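Side-chain contacts in protein similar to metal-dependent hydrolase (PDB 3ESH), which probably acts as a metal-dependent hydrolase of the metallo-beta-lactamase superfamily: residues N45-P50 with I271-L276; G69-K74 with H113-T118; Q180-H185 with H189-I194; L217-Y222 with Q228-K233. All coordinates share one frame; numbering follows the deposited sequence.

In the fold
The metallo-beta-lactamase fold stacks two mixed sheets, and the four contacts sample its strand ends, helix ends and loops, and one helix face. Contact 1 closes the longest span of chain and encloses the other three in sequence. Contacts 3 and 4 are neighbours, with centres 12 Å apart, and they touch directly: Ser182 O lies 3.0 Å from Gln228 NE2 in a probable hydrogen bond. Contact 2 is farther off, its centre about 23 Å from that of contact 3, and the two lie on opposite sides of the chain's centre. A possible vacant metal site, formed by His110, His185 and Asp206, includes a residue of contact 3, whereas contact 4 comes near it through Ser229.

Contact 1 of 4, residues N45-P50 with I271-L276; sequences NLPTHP and ILRETL
His49 turns its CG anti to its own carbonyl carbon (chi1 -63°), and Arg273 bends its chain at chi3 (-92°), and between them these torsions set an imidazole edge against a guanidinium. The ring and guanidinium planes stand 72° apart, far from a parallel stack. Arg273 NE lies in the plane of the imidazole at its edge, and the modelled gap of 2.9 Å from NE to His49 CD2 is short enough to be treated with caution. On the arginine's side, His49 CG sits over one face of the guanidinium, and His49 CB comes within 3.4 Å of Arg273 NH2. Thr275 meets the ring near its plane at the NE2 end of its edge, with OG1 3.5 Å from His49 NE2. Pro47, two residues earlier, lays its CB over the centre of one face of the imidazole, 3.4 Å above the plane. A water between His49 O and Arg273 NH2 is modelled very close to both, so that bridge is doubtful. The charged end has other support: Arg273 NH1 donates to Asp252 O, and Tyr10 forms a cation-pi pair with the group. In the fold, the contact joins the end of strand 43-47, which pairs with strand 15-19, to the residues leaving strand 269-272, the outer strand beside 255-259; Tyr10, from strand 6-10 of the other large sheet, reaches the same arginine.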
loop_
_atom_site.group_PDB
_atom_site.type_symbol
_atom_site.label_atom_id
_atom_site.label_comp_id
_atom_site.label_asym_id
_atom_site.label_seq_id
_atom_site.Cartn_x
_atom_site.Cartn_y
_atom_site.Cartn_z
ATOM N N ASN A 45 -10.728 37.239 1.972
ATOM C CA ASN A 45 -10.016 37.524 3.202
ATOM C C ASN A 45 -10.050 36.388 4.202
ATOM O O ASN A 45 -11.123 35.959 4.629
ATOM C CB ASN A 45 -10.572 38.782 3.858
ATOM C CG ASN A 45 -9.684 39.285 4.964
ATOM O OD1 ASN A 45 -8.530 39.641 4.724
ATOM N ND2 ASN A 45 -10.205 39.305 6.192
ATOM N N LEU A 46 -8.867 35.917 4.592
ATOM C CA LEU A 46 -8.754 34.825 5.540
ATOM C C LEU A 46 -7.941 35.149 6.780
ATOM O O LEU A 46 -6.707 35.157 6.744
ATOM C CB LEU A 46 -8.131 33.593 4.881
ATOM C CG LEU A 46 -8.871 32.862 3.759
ATOM C CD1 LEU A 46 -7.944 31.806 3.208
ATOM C CD2 LEU A 46 -10.168 32.234 4.270
ATOM N N PRO A 47 -8.620 35.426 7.901
ATOM C CA PRO A 47 -7.889 35.729 9.127
ATOM C C PRO A 47 -7.050 34.499 9.516
ATOM O O PRO A 47 -7.400 33.365 9.178
ATOM C CB PRO A 47 -8.997 35.966 10.157
ATOM C CG PRO A 47 -10.124 36.459 9.331
ATOM C CD PRO A 47 -10.067 35.608 8.088
ATOM N N THR A 48 -5.944 34.741 10.211
ATOM C CA THR A 48 -5.107 33.659 10.713
ATOM C C THR A 48 -5.131 33.905 12.228
ATOM O O THR A 48 -4.202 34.482 12.794
ATOM C CB THR A 48 -3.665 33.743 10.163
ATOM O OG1 THR A 48 -3.076 34.998 10.547
ATOM C CG2 THR A 48 -3.660 33.634 8.642
ATOM N N HIS A 49 -6.229 33.489 12.859
ATOM C CA HIS A 49 -6.444 33.691 14.293
ATOM C C HIS A 49 -6.311 32.431 15.152
ATOM O O HIS A 49 -7.210 31.596 15.201
ATOM C CB HIS A 49 -7.834 34.301 14.544
ATOM C CG HIS A 49 -8.032 35.664 13.947
ATOM N ND1 HIS A 49 -6.996 36.438 13.476
ATOM C CD2 HIS A 49 -9.162 36.383 13.744
ATOM C CE1 HIS A 49 -7.479 37.578 13.002
ATOM N NE2 HIS A 49 -8.789 37.567 13.152
ATOM N N PRO A 50 -5.182 32.283 15.856
ATOM C CA PRO A 50 -5.032 31.089 16.689
ATOM C C PRO A 50 -6.140 30.939 17.730
ATOM O O PRO A 50 -6.778 31.908 18.112
ATOM C CB PRO A 50 -3.656 31.285 17.306
ATOM C CG PRO A 50 -2.912 31.950 16.184
ATOM C CD PRO A 50 -3.907 33.010 15.747
ATOM N N ILE A 271 -21.341 32.299 16.227
ATOM C CA ILE A 271 -20.662 33.218 17.135
ATOM C C ILE A 271 -19.788 34.123 16.279
ATOM O O ILE A 271 -18.833 33.666 15.642
ATOM C CB ILE A 271 -19.798 32.477 18.157
ATOM C CG1 ILE A 271 -20.700 31.723 19.140
ATOM C CG2 ILE A 271 -18.913 33.468 18.905
ATOM C CD1 ILE A 271 -19.953 31.073 20.291
ATOM N N LEU A 272 -20.129 35.407 16.250
ATOM C CA LEU A 272 -19.390 36.362 15.441
ATOM C C LEU A 272 -17.940 36.585 15.875
ATOM O O LEU A 272 -17.592 36.478 17.048
ATOM C CB LEU A 272 -20.144 37.696 15.401
ATOM C CG LEU A 272 -21.525 37.648 14.726
ATOM C CD1 LEU A 272 -22.114 39.051 14.620
ATOM C CD2 LEU A 272 -21.397 37.039 13.331
ATOM N N ARG A 273 -17.095 36.878 14.898
ATOM C CA ARG A 273 -15.683 37.129 15.133
ATOM C C ARG A 273 -15.446 38.635 15.146
ATOM O O ARG A 273 -15.161 39.249 14.118
ATOM C CB ARG A 273 -14.857 36.460 14.032
ATOM C CG ARG A 273 -13.469 37.039 13.812
ATOM C CD ARG A 273 -12.587 36.058 13.057
ATOM N NE ARG A 273 -11.862 35.227 14.004
ATOM C CZ ARG A 273 -11.684 33.920 13.888
ATOM N NH1 ARG A 273 -12.177 33.257 12.851
ATOM N NH2 ARG A 273 -11.012 33.279 14.837
ATOM N N GLU A 274 -15.588 39.225 16.327
ATOM C CA GLU A 274 -15.399 40.661 16.505
ATOM C C GLU A 274 -13.913 41.022 16.504
ATOM O O GLU A 274 -13.282 41.125 17.560
ATOM C CB GLU A 274 -16.042 41.113 17.820
ATOM C CG GLU A 274 -17.311 41.943 17.654
ATOM C CD GLU A 274 -18.431 41.187 16.960
ATOM O OE1 GLU A 274 -18.928 40.196 17.536
ATOM O OE2 GLU A 274 -18.813 41.587 15.839
ATOM N N THR A 275 -13.365 41.207 15.309
ATOM C CA THR A 275 -11.961 41.555 15.154
ATOM C C THR A 275 -11.792 43.073 15.109
ATOM O O THR A 275 -12.407 43.759 14.287
ATOM C CB THR A 275 -11.371 40.945 13.858
ATOM O OG1 THR A 275 -11.655 39.542 13.816
ATOM C CG2 THR A 275 -9.866 41.139 13.815
ATOM N N LEU A 276 -10.958 43.588 16.008
ATOM C CA LEU A 276 -10.684 45.022 16.086
ATOM C C LEU A 276 -9.911 45.477 14.854
ATOM O O LEU A 276 -8.969 44.809 14.410
ATOM C CB LEU A 276 -9.868 45.339 17.343
ATOM C CG LEU A 276 -10.587 45.358 18.700
ATOM C CD1 LEU A 276 -11.423 44.096 18.906
ATOM C CD2 LEU A 276 -9.542 45.503 19.792
HETATM O O HOH W 1 -9.607 31.301 15.402
#

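Contact 2 of 4, residues G69-K74 with H113-T118; sequences GKLSEK and HAAGLT
Lys70 NZ is gripped by four oxygens, one more than its three protons could each serve singly, so at least one proton must be shared or one bond be weaker than it looks. The shortest bond runs from Lys70 NZ to Thr118 OG1 at a modelled 2.5 Å, unusually short, so its length is doubtful. Ala115 O accepts from Lys70 NZ at 2.9 Å, with the donor tilted only 17° from the carbonyl plane. Thr118 O, 3.1 Å from Lys70 NZ, is used differently: the nitrogen stands above its carbonyl plane, 57° out of it, and not on a lone pair. A water 2.6 Å from Lys70 NZ completes the set and can donate to Ala114 O, though it has more acceptors near it than protons. The lysine folds at chi2, chi3 and chi4, curling its amine in among the oxygens, with CG and CD lying against the Ala115 and Thr118 carbonyls. Next to it the contact is apolar, Leu71 CD1 resting 4.0 Å from Ala115 CB. The lysine thus ties the chain leading into helix 73-78 to residues 115-118, just beyond His113, the last histidine of the HxHxDH sequence motif that, in metallo-beta-lactamase-fold hydrolases, characteristically supplies metal ligands.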
loop_
_atom_site.group_PDB
_atom_site.type_symbol
_atom_site.label_atom_id
_atom_site.label_comp_id
_atom_site.label_asym_id
_atom_site.label_seq_id
_atom_site.Cartn_x
_atom_site.Cartn_y
_atom_site.Cartn_z
ATOM N N GLY A 69 7.389 40.270 11.621
ATOM C CA GLY A 69 8.674 40.350 10.947
ATOM C C GLY A 69 9.112 39.075 10.231
ATOM O O GLY A 69 10.222 39.023 9.708
ATOM N N LYS A 70 8.254 38.052 10.193
ATOM C CA LYS A 70 8.580 36.778 9.539
ATOM C C LYS A 70 8.439 36.787 8.016
ATOM O O LYS A 70 9.331 36.324 7.300
ATOM C CB LYS A 70 7.714 35.658 10.128
ATOM C CG LYS A 70 8.017 35.352 11.590
ATOM C CD LYS A 70 9.447 34.841 11.765
ATOM C CE LYS A 70 9.652 33.482 11.116
ATOM N NZ LYS A 70 9.210 32.387 12.005
ATOM N N LEU A 71 7.311 37.294 7.530
ATOM C CA LEU A 71 7.072 37.374 6.096
ATOM C C LEU A 71 7.858 38.560 5.565
ATOM O O LEU A 71 7.988 39.574 6.244
ATOM C CB LEU A 71 5.576 37.573 5.795
ATOM C CG LEU A 71 4.638 36.356 5.777
ATOM C CD1 LEU A 71 4.722 35.610 7.079
ATOM C CD2 LEU A 71 3.210 36.820 5.523
ATOM N N SER A 72 8.397 38.429 4.362
ATOM C CA SER A 72 9.147 39.522 3.773
ATOM C C SER A 72 8.157 40.573 3.284
ATOM O O SER A 72 6.943 40.442 3.466
ATOM C CB SER A 72 9.975 39.024 2.592
ATOM O OG SER A 72 9.174 38.942 1.425
ATOM N N GLU A 73 8.685 41.614 2.653
ATOM C CA GLU A 73 7.860 42.692 2.135
ATOM C C GLU A 73 7.121 42.179 0.912
ATOM O O GLU A 73 5.958 42.512 0.689
ATOM C CB GLU A 73 8.747 43.875 1.753
ATOM C CG GLU A 73 8.303 45.218 2.315
ATOM C CD GLU A 73 7.992 45.172 3.807
ATOM O OE1 GLU A 73 8.693 44.446 4.547
ATOM O OE2 GLU A 73 7.050 45.876 4.238
ATOM N N LYS A 74 7.801 41.349 0.129
ATOM C CA LYS A 74 7.215 40.786 -1.068
ATOM C C LYS A 74 6.123 39.787 -0.712
ATOM O O LYS A 74 5.107 39.686 -1.404
ATOM C CB LYS A 74 8.291 40.099 -1.903
ATOM C CG LYS A 74 7.819 39.668 -3.273
ATOM C CD LYS A 74 8.972 39.124 -4.095
ATOM C CE LYS A 74 8.525 38.733 -5.495
ATOM N NZ LYS A 74 9.683 38.273 -6.307
ATOM N N HIS A 113 -0.108 29.081 9.158
ATOM C CA HIS A 113 -0.337 28.548 10.503
ATOM C C HIS A 113 0.912 28.505 11.390
ATOM O O HIS A 113 0.807 28.609 12.608
ATOM C CB HIS A 113 -0.910 27.117 10.439
ATOM C CG HIS A 113 -2.295 27.026 9.859
ATOM N ND1 HIS A 113 -2.596 27.412 8.567
ATOM C CD2 HIS A 113 -3.456 26.586 10.395
ATOM C CE1 HIS A 113 -3.883 27.218 8.333
ATOM N NE2 HIS A 113 -4.429 26.718 9.426
ATOM N N ALA A 114 2.086 28.367 10.779
ATOM C CA ALA A 114 3.323 28.242 11.545
ATOM C C ALA A 114 4.317 29.405 11.546
ATOM O O ALA A 114 5.268 29.398 12.322
ATOM C CB ALA A 114 4.033 26.972 11.115
ATOM N N ALA A 115 4.109 30.406 10.702
ATOM C CA ALA A 115 5.043 31.535 10.666
ATOM C C ALA A 115 5.212 32.241 12.011
ATOM O O ALA A 115 6.304 32.712 12.341
ATOM C CB ALA A 115 4.619 32.531 9.617
ATOM N N GLY A 116 4.136 32.312 12.784
ATOM C CA GLY A 116 4.199 32.980 14.072
ATOM C C GLY A 116 4.778 32.141 15.199
ATOM O O GLY A 116 4.621 32.489 16.365
ATOM N N LEU A 117 5.442 31.038 14.860
ATOM C CA LEU A 117 6.036 30.167 15.874
ATOM C C LEU A 117 7.368 30.689 16.404
ATOM O O LEU A 117 7.760 30.381 17.533
ATOM C CB LEU A 117 6.226 28.743 15.333
ATOM C CG LEU A 117 4.993 27.832 15.398
ATOM C CD1 LEU A 117 5.334 26.449 14.840
ATOM C CD2 LEU A 117 4.515 27.746 16.850
ATOM N N THR A 118 8.072 31.467 15.594
ATOM C CA THR A 118 9.349 32.018 16.003
ATOM C C THR A 118 9.459 33.452 15.530
ATOM O O THR A 118 8.718 33.885 14.654
ATOM C CB THR A 118 10.522 31.252 15.376
ATOM O OG1 THR A 118 10.517 31.458 13.960
ATOM C CG2 THR A 118 10.423 29.770 15.687
HETATM O O HOH W 2 8.103 30.010 12.271
#

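Contact 3 of 4, residues Q180-H185 with H189-I194; sequences QHSGGH and HTIITI
A beta hairpin, strand 177-181 with strand 190-196, frays into the loop bearing His185, and His189 O is the acceptor round which that fraying is organised. Ser182 N donates to His189 O at 2.8 Å, and Gly183 N reaches the same oxygen at 2.9 Å in a nearly straight bond (175°). His181 ND1 adds a weak bond. Farther along, Gln180 and Ile191 form an antiparallel hydrogen-bonded pair, with Gln180 N to Ile191 O at 2.9 Å and Ile191 N to Gln180 O at 3.1 Å. Within the metallo-beta-lactamase fold a loop of this kind typically presents a metal-binding histidine, and His185 faces a possible vacant site together with His110 and Asp206. Ser182 helps hold the His189 ring: its OG, held between backbone N and carbonyl carbon (chi1 81°), accepts from His189 ND1 at 3.0 Å, tilted 22° from the imidazole plane, and donates to Gly183 O on an in-plane lone pair. Ser182 CB also packs against Ile191 CG2. His185 CB lies 3.8 Å from His189 CD2, the two rings meeting obliquely, while His185 ND1 is held by Asp223 OD1.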
loop_
_atom_site.group_PDB
_atom_site.type_symbol
_atom_site.label_atom_id
_atom_site.label_comp_id
_atom_site.label_asym_id
_atom_site.label_seq_id
_atom_site.Cartn_x
_atom_site.Cartn_y
_atom_site.Cartn_z
ATOM N N GLN A 180 -6.193 14.393 16.210
ATOM C CA GLN A 180 -6.425 13.233 15.350
ATOM C C GLN A 180 -6.030 13.422 13.880
ATOM O O GLN A 180 -6.543 14.293 13.178
ATOM C CB GLN A 180 -7.896 12.842 15.454
ATOM C CG GLN A 180 -8.277 11.634 14.654
ATOM C CD GLN A 180 -9.748 11.296 14.812
ATOM O OE1 GLN A 180 -10.343 10.635 13.955
ATOM N NE2 GLN A 180 -10.344 11.745 15.919
ATOM N N HIS A 181 -5.112 12.584 13.428
ATOM C CA HIS A 181 -4.604 12.615 12.057
ATOM C C HIS A 181 -5.732 12.462 11.040
ATOM O O HIS A 181 -6.393 11.434 11.005
ATOM C CB HIS A 181 -3.583 11.479 11.874
ATOM C CG HIS A 181 -2.928 11.452 10.526
ATOM N ND1 HIS A 181 -2.550 12.592 9.857
ATOM C CD2 HIS A 181 -2.509 10.412 9.768
ATOM C CE1 HIS A 181 -1.920 12.257 8.743
ATOM N NE2 HIS A 181 -1.880 10.941 8.667
ATOM N N SER A 182 -5.952 13.480 10.212
ATOM C CA SER A 182 -7.018 13.414 9.220
ATOM C C SER A 182 -6.487 13.277 7.806
ATOM O O SER A 182 -7.054 12.555 6.998
ATOM C CB SER A 182 -7.917 14.651 9.281
ATOM O OG SER A 182 -7.344 15.744 8.602
ATOM N N GLY A 183 -5.394 13.961 7.510
ATOM C CA GLY A 183 -4.850 13.904 6.175
ATOM C C GLY A 183 -5.739 14.744 5.293
ATOM O O GLY A 183 -6.560 15.504 5.794
ATOM N N GLY A 184 -5.588 14.625 3.981
ATOM C CA GLY A 184 -6.440 15.394 3.093
ATOM C C GLY A 184 -5.815 16.689 2.649
ATOM O O GLY A 184 -5.140 16.720 1.617
ATOM N N HIS A 185 -6.035 17.759 3.404
ATOM C CA HIS A 185 -5.450 19.054 3.058
ATOM C C HIS A 185 -3.944 18.904 3.015
ATOM O O HIS A 185 -3.247 19.485 2.185
ATOM C CB HIS A 185 -5.788 20.090 4.127
ATOM C CG HIS A 185 -5.171 21.429 3.885
ATOM N ND1 HIS A 185 -5.664 22.321 2.959
ATOM C CD2 HIS A 185 -4.078 22.019 4.430
ATOM C CE1 HIS A 185 -4.908 23.402 2.945
ATOM N NE2 HIS A 185 -3.938 23.245 3.827
ATOM N N HIS A 189 -2.119 16.464 7.985
ATOM C CA HIS A 189 -3.101 17.355 8.578
ATOM C C HIS A 189 -3.830 16.710 9.744
ATOM O O HIS A 189 -4.187 15.529 9.695
ATOM C CB HIS A 189 -4.093 17.819 7.525
ATOM C CG HIS A 189 -5.065 18.840 8.027
ATOM N ND1 HIS A 189 -6.159 18.509 8.794
ATOM C CD2 HIS A 189 -5.105 20.184 7.865
ATOM C CE1 HIS A 189 -6.840 19.605 9.082
ATOM N NE2 HIS A 189 -6.221 20.632 8.530
ATOM N N THR A 190 -4.062 17.516 10.783
ATOM C CA THR A 190 -4.698 17.083 12.019
ATOM C C THR A 190 -5.892 17.953 12.449
ATOM O O THR A 190 -5.922 19.157 12.202
ATOM C CB THR A 190 -3.629 17.068 13.169
ATOM O OG1 THR A 190 -2.557 16.183 12.818
ATOM C CG2 THR A 190 -4.232 16.617 14.494
ATOM N N ILE A 191 -6.881 17.336 13.085
ATOM C CA ILE A 191 -8.034 18.067 13.586
ATOM C C ILE A 191 -8.004 17.928 15.104
ATOM O O ILE A 191 -7.414 17.000 15.630
ATOM C CB ILE A 191 -9.364 17.504 13.031
ATOM C CG1 ILE A 191 -9.594 16.088 13.533
ATOM C CG2 ILE A 191 -9.329 17.489 11.505
ATOM C CD1 ILE A 191 -11.031 15.707 13.551
ATOM N N ILE A 192 -8.641 18.841 15.818
ATOM C CA ILE A 192 -8.626 18.794 17.278
ATOM C C ILE A 192 -10.030 18.915 17.868
ATOM O O ILE A 192 -10.854 19.698 17.392
ATOM C CB ILE A 192 -7.724 19.931 17.833
ATOM C CG1 ILE A 192 -6.315 19.792 17.241
ATOM C CG2 ILE A 192 -7.672 19.877 19.340
ATOM C CD1 ILE A 192 -5.472 21.056 17.286
ATOM N N THR A 193 -10.307 18.130 18.900
ATOM C CA THR A 193 -11.604 18.166 19.559
ATOM C C THR A 193 -11.428 18.541 21.028
ATOM O O THR A 193 -10.438 18.166 21.660
ATOM C CB THR A 193 -12.326 16.802 19.481
ATOM O OG1 THR A 193 -11.481 15.785 20.018
ATOM C CG2 THR A 193 -12.672 16.455 18.044
ATOM N N ILE A 194 -12.394 19.282 21.562
ATOM C CA ILE A 194 -12.368 19.715 22.951
ATOM C C ILE A 194 -13.648 19.250 23.636
ATOM O O ILE A 194 -14.739 19.462 23.116
ATOM C CB ILE A 194 -12.291 21.246 23.033
ATOM C CG1 ILE A 194 -11.247 21.756 22.046
ATOM C CG2 ILE A 194 -11.910 21.677 24.432
ATOM C CD1 ILE A 194 -11.175 23.257 21.938
#

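Contact 4 of 4, residues L217-Y222 with Q228-K233; sequences LWVTAY and QSIREK
Val219 CG1, anti to the carbonyl carbon (chi1 -60°), is the hub of the apolar packing: it touches Ser229, Ile230 and Lys233, which share the face of the helix turned to the loop, meeting Ser229 CB at 3.9 Å, Ile230 CG1 at 4.0 Å and the aliphatic Lys233 CD at 3.9 Å. A second, looser pair forms where Leu217 CD2 comes within 4.3 Å of Ile230 CG2. The lysine's chain is otherwise extended beyond CG but kinks at chi3 (70°), which brings its amine beside the Trp218 carbonyl. Among the polar groups, Lys233 NZ comes 3.0 Å from Trp218 O, but the angle is too poor for a hydrogen bond; its sound partners are His213 O and Asn215 O, so the amine is gathered among carbonyls of the loop preceding Leu217. Ser229 OG bonds Asp223 OD2, and Thr220 OG1 bonds OD1 of the same aspartate, which also holds His185 ND1. Asp223 would be a second-shell partner of His185 if the site binds metal, and Ser229 and Thr220 in turn probably hold Asp223 in place. Between subunits, Arg147 of a second subunit packs on Leu217 and Ile230, and Arg231, on the same helix, makes a salt bridge with Asp136 of a third subunit. The chemistry implies a division of labour: methyl and methylene groups fill the interface between loop 217-222 and helix 226-242, while the lysine amine and the serine hydroxyl tie the helix to the loop carbonyls and to Asp223.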
loop_
_atom_site.group_PDB
_atom_site.type_symbol
_atom_site.label_atom_id
_atom_site.label_comp_id
_atom_site.label_asym_id
_atom_site.label_seq_id
_atom_site.Cartn_x
_atom_site.Cartn_y
_atom_site.Cartn_z
ATOM N N LEU A 217 -17.990 18.226 -0.622
ATOM C CA LEU A 217 -17.415 18.349 -1.959
ATOM C C LEU A 217 -16.683 19.676 -2.187
ATOM O O LEU A 217 -15.941 19.828 -3.160
ATOM C CB LEU A 217 -18.499 18.188 -3.017
ATOM C CG LEU A 217 -19.185 16.819 -3.074
ATOM C CD1 LEU A 217 -20.240 16.814 -4.168
ATOM C CD2 LEU A 217 -18.153 15.729 -3.305
ATOM N N TRP A 218 -16.890 20.638 -1.298
ATOM C CA TRP A 218 -16.257 21.940 -1.429
ATOM C C TRP A 218 -14.917 21.989 -0.692
ATOM O O TRP A 218 -14.832 22.532 0.407
ATOM C CB TRP A 218 -17.191 23.033 -0.888
ATOM C CG TRP A 218 -18.387 23.341 -1.774
ATOM C CD1 TRP A 218 -19.131 22.446 -2.494
ATOM C CD2 TRP A 218 -18.999 24.623 -1.979
ATOM N NE1 TRP A 218 -20.165 23.091 -3.131
ATOM C CE2 TRP A 218 -20.111 24.428 -2.830
ATOM C CE3 TRP A 218 -18.723 25.915 -1.523
ATOM C CZ2 TRP A 218 -20.941 25.469 -3.232
ATOM C CZ3 TRP A 218 -19.553 26.960 -1.922
ATOM C CH2 TRP A 218 -20.650 26.725 -2.768
ATOM N N VAL A 219 -13.876 21.416 -1.299
ATOM C CA VAL A 219 -12.549 21.418 -0.693
ATOM C C VAL A 219 -11.615 22.345 -1.472
ATOM O O VAL A 219 -11.798 22.556 -2.672
ATOM C CB VAL A 219 -11.940 19.994 -0.650
ATOM C CG1 VAL A 219 -12.825 19.083 0.153
ATOM C CG2 VAL A 219 -11.752 19.448 -2.062
ATOM N N THR A 220 -10.617 22.902 -0.797
ATOM C CA THR A 220 -9.686 23.807 -1.464
ATOM C C THR A 220 -8.814 23.048 -2.469
ATOM O O THR A 220 -8.647 21.822 -2.370
ATOM C CB THR A 220 -8.738 24.508 -0.465
ATOM O OG1 THR A 220 -7.638 23.646 -0.166
ATOM C CG2 THR A 220 -9.473 24.852 0.819
ATOM N N ALA A 221 -8.258 23.780 -3.436
ATOM C CA ALA A 221 -7.386 23.174 -4.426
ATOM C C ALA A 221 -6.011 22.917 -3.787
ATOM O O ALA A 221 -5.177 22.195 -4.345
ATOM C CB ALA A 221 -7.238 24.083 -5.610
ATOM N N TYR A 222 -5.788 23.514 -2.613
ATOM C CA TYR A 222 -4.532 23.355 -1.872
ATOM C C TYR A 222 -4.407 21.945 -1.325
ATOM O O TYR A 222 -3.296 21.445 -1.122
ATOM C CB TYR A 222 -4.460 24.337 -0.701
ATOM C CG TYR A 222 -4.334 25.790 -1.100
ATOM C CD1 TYR A 222 -3.242 26.241 -1.837
ATOM C CD2 TYR A 222 -5.316 26.713 -0.753
ATOM C CE1 TYR A 222 -3.130 27.577 -2.225
ATOM C CE2 TYR A 222 -5.216 28.056 -1.133
ATOM C CZ TYR A 222 -4.117 28.474 -1.871
ATOM O OH TYR A 222 -4.017 29.785 -2.256
ATOM N N GLN A 228 -9.242 12.238 0.205
ATOM C CA GLN A 228 -9.196 11.931 1.628
ATOM C C GLN A 228 -9.902 13.037 2.413
ATOM O O GLN A 228 -10.481 12.787 3.462
ATOM C CB GLN A 228 -7.734 11.780 2.086
ATOM C CG GLN A 228 -7.514 11.636 3.603
ATOM C CD GLN A 228 -8.072 10.343 4.165
ATOM O OE1 GLN A 228 -8.222 9.340 3.446
ATOM N NE2 GLN A 228 -8.360 10.342 5.464
ATOM N N SER A 229 -9.840 14.256 1.893
ATOM C CA SER A 229 -10.495 15.392 2.532
ATOM C C SER A 229 -11.997 15.162 2.521
ATOM O O SER A 229 -12.668 15.329 3.522
ATOM C CB SER A 229 -10.185 16.682 1.784
ATOM O OG SER A 229 -8.839 17.038 1.968
ATOM N N ILE A 230 -12.516 14.786 1.364
ATOM C CA ILE A 230 -13.928 14.524 1.222
ATOM C C ILE A 230 -14.325 13.361 2.142
ATOM O O ILE A 230 -15.326 13.434 2.856
ATOM C CB ILE A 230 -14.258 14.195 -0.244
ATOM C CG1 ILE A 230 -13.933 15.419 -1.105
ATOM C CG2 ILE A 230 -15.712 13.770 -0.380
ATOM C CD1 ILE A 230 -13.906 15.149 -2.588
ATOM N N ARG A 231 -13.532 12.296 2.133
ATOM C CA ARG A 231 -13.818 11.151 2.970
ATOM C C ARG A 231 -13.992 11.579 4.419
ATOM O O ARG A 231 -14.970 11.221 5.060
ATOM C CB ARG A 231 -12.695 10.118 2.883
ATOM C CG ARG A 231 -12.895 8.886 3.771
ATOM C CD ARG A 231 -11.660 7.976 3.732
ATOM N NE ARG A 231 -11.745 6.873 4.680
ATOM C CZ ARG A 231 -12.289 5.684 4.416
ATOM N NH1 ARG A 231 -12.803 5.430 3.214
ATOM N NH2 ARG A 231 -12.318 4.740 5.356
ATOM N N GLU A 232 -13.049 12.356 4.936
ATOM C CA GLU A 232 -13.107 12.812 6.330
ATOM C C GLU A 232 -14.301 13.727 6.598
ATOM O O GLU A 232 -15.005 13.559 7.592
ATOM C CB GLU A 232 -11.810 13.533 6.719
ATOM C CG GLU A 232 -10.577 12.672 6.640
ATOM C CD GLU A 232 -10.572 11.558 7.671
ATOM O OE1 GLU A 232 -10.528 11.855 8.884
ATOM O OE2 GLU A 232 -10.613 10.385 7.267
ATOM N N LYS A 233 -14.516 14.698 5.720
ATOM C CA LYS A 233 -15.632 15.625 5.862
ATOM C C LYS A 233 -16.972 14.895 5.785
ATOM O O LYS A 233 -17.881 15.192 6.559
ATOM C CB LYS A 233 -15.573 16.704 4.768
ATOM C CG LYS A 233 -14.390 17.662 4.903
ATOM C CD LYS A 233 -14.319 18.650 3.753
ATOM C CE LYS A 233 -15.442 19.651 3.812
ATOM N NZ LYS A 233 -15.359 20.577 2.649
#